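Local structure of signal recognition particle subunit srp14 (Schizosaccharomyces pombe, 2W9J) at residues A[6-11]-A[56-61]. The protein is a subunit of the signal recognition particle, the RNA-protein complex that probably mediates cotranslational targeting of secretory and membrane proteins to the endoplasmic reticulum. Residues are numbered along the deposited sequence; the frame is centred on the assembly and turned at random.
Sequences EEFLKK and EKISTV
Phe8 extends from the helix toward the strand and slots its ring between Ile58 and Thr60, whose side chains project from the same side of the sheet. Its CG is anti to the backbone N (chi1 176°), which directs the ring at the strand. Ile58 CD1 lies over one face, 4.1 Å from the Phe8 ring centroid, and Thr60 CG2 over the opposite face at 3.9 Å, both as CH-pi contacts. At the ring edge, Phe8 CE1 lies 3.4 Å from Ile58 O, in the plane of the ring. A flat aromatic suits this slot because methyls can pack on both faces. The contact belongs to the alpha-beta-beta-beta-alpha fold of the SRP9/14 family, in which both helices lie against an antiparallel sheet; the axes of helix 6-11 and strand 57-61 run roughly antiparallel, at 154°. Phe70 of helix 67-76 also packs on Phe8. An alanine in place of Phe8 would probably leave a gap between Ile58 and Thr60, both methyls without their aromatic partner. Thr60 serves two roles: CG2 meets the ring, while OG1 hydrogen-bonds with Leu3 O and Asn5 OD1. Branched Ile58 suits its place because, besides CD1 on the ring, its CG2 meets Lys11 CG at 4.0 Å; the bent lysine chain carries its amino group away.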
# COMPACT_ATOMS: atom_id res chain seq x y z
N GLU A 6 4.99 -4.28 -5.60
CA GLU A 6 5.83 -3.26 -6.22
C GLU A 6 4.99 -2.22 -6.97
O GLU A 6 5.31 -1.04 -6.95
CB GLU A 6 6.94 -3.89 -7.08
CG GLU A 6 8.03 -4.61 -6.23
CD GLU A 6 9.15 -5.32 -7.03
OE1 GLU A 6 8.96 -5.64 -8.24
OE2 GLU A 6 10.23 -5.58 -6.44
N GLU A 7 3.90 -2.64 -7.58
CA GLU A 7 2.97 -1.69 -8.22
C GLU A 7 2.13 -0.89 -7.20
O GLU A 7 1.85 0.28 -7.43
CB GLU A 7 2.08 -2.39 -9.25
CG GLU A 7 1.35 -1.45 -10.21
CD GLU A 7 2.29 -0.47 -10.92
OE1 GLU A 7 3.30 -0.93 -11.51
OE2 GLU A 7 2.03 0.76 -10.89
N PHE A 8 1.73 -1.52 -6.10
CA PHE A 8 0.95 -0.85 -5.05
C PHE A 8 1.74 0.31 -4.46
O PHE A 8 1.20 1.39 -4.25
CB PHE A 8 0.61 -1.84 -3.95
CG PHE A 8 -0.12 -1.24 -2.77
CD1 PHE A 8 -1.51 -1.24 -2.72
CD2 PHE A 8 0.57 -0.75 -1.68
CE1 PHE A 8 -2.19 -0.71 -1.63
CE2 PHE A 8 -0.10 -0.22 -0.59
CZ PHE A 8 -1.48 -0.20 -0.56
N LEU A 9 3.01 0.07 -4.18
CA LEU A 9 3.90 1.10 -3.68
C LEU A 9 4.15 2.19 -4.70
O LEU A 9 4.35 3.35 -4.34
CB LEU A 9 5.24 0.48 -3.26
CG LEU A 9 5.12 -0.51 -2.11
CD1 LEU A 9 6.42 -1.23 -1.88
CD2 LEU A 9 4.63 0.18 -0.86
N LYS A 10 4.14 1.81 -5.98
CA LYS A 10 4.34 2.77 -7.06
C LYS A 10 3.13 3.69 -7.18
O LYS A 10 3.28 4.90 -7.39
CB LYS A 10 4.59 2.06 -8.39
CG LYS A 10 4.70 3.00 -9.60
CD LYS A 10 5.77 4.09 -9.38
CE LYS A 10 5.63 5.26 -10.36
NZ LYS A 10 6.08 6.55 -9.75
N LYS A 11 1.94 3.11 -7.04
CA LYS A 11 0.69 3.86 -7.21
C LYS A 11 0.35 4.67 -5.96
O LYS A 11 -0.32 5.70 -6.04
CB LYS A 11 -0.45 2.92 -7.63
CG LYS A 11 -1.66 3.61 -8.28
CD LYS A 11 -1.27 4.48 -9.48
CE LYS A 11 -2.19 5.70 -9.58
NZ LYS A 11 -1.57 6.84 -10.31
N GLU A 56 -9.28 6.80 -6.22
CA GLU A 56 -9.77 5.46 -6.02
C GLU A 56 -8.91 4.73 -4.97
O GLU A 56 -7.83 5.20 -4.57
CB GLU A 56 -9.69 4.69 -7.34
CG GLU A 56 -8.25 4.58 -7.88
CD GLU A 56 -8.17 4.07 -9.30
OE1 GLU A 56 -9.17 3.51 -9.82
OE2 GLU A 56 -7.09 4.23 -9.90
N LYS A 57 -9.43 3.58 -4.54
CA LYS A 57 -8.73 2.64 -3.68
C LYS A 57 -7.65 1.87 -4.48
O LYS A 57 -7.74 1.76 -5.71
CB LYS A 57 -9.77 1.69 -3.06
CG LYS A 57 -9.24 0.40 -2.40
CD LYS A 57 -10.38 -0.48 -1.87
CE LYS A 57 -11.15 -1.20 -3.00
NZ LYS A 57 -10.33 -2.19 -3.80
N ILE A 58 -6.62 1.38 -3.78
CA ILE A 58 -5.62 0.45 -4.35
C ILE A 58 -5.37 -0.74 -3.41
O ILE A 58 -5.52 -0.62 -2.19
CB ILE A 58 -4.29 1.15 -4.72
CG1 ILE A 58 -3.79 2.04 -3.57
CG2 ILE A 58 -4.45 1.94 -6.03
CD1 ILE A 58 -2.34 2.44 -3.68
N SER A 59 -5.03 -1.90 -3.97
CA SER A 59 -5.00 -3.15 -3.20
C SER A 59 -3.80 -3.98 -3.52
O SER A 59 -3.34 -4.01 -4.66
CB SER A 59 -6.19 -4.01 -3.55
OG SER A 59 -7.40 -3.39 -3.19
N THR A 60 -3.32 -4.71 -2.51
CA THR A 60 -2.29 -5.72 -2.71
C THR A 60 -2.35 -6.78 -1.62
O THR A 60 -2.84 -6.52 -0.51
CB THR A 60 -0.88 -5.08 -2.81
OG1 THR A 60 0.03 -6.03 -3.39
CG2 THR A 60 -0.35 -4.59 -1.47
N VAL A 61 -1.89 -7.99 -1.93
CA VAL A 61 -1.81 -9.03 -0.92
C VAL A 61 -0.36 -9.24 -0.53
O VAL A 61 0.49 -9.61 -1.36
CB VAL A 61 -2.43 -10.36 -1.37
CG1 VAL A 61 -2.21 -11.43 -0.32
CG2 VAL A 61 -3.93 -10.18 -1.62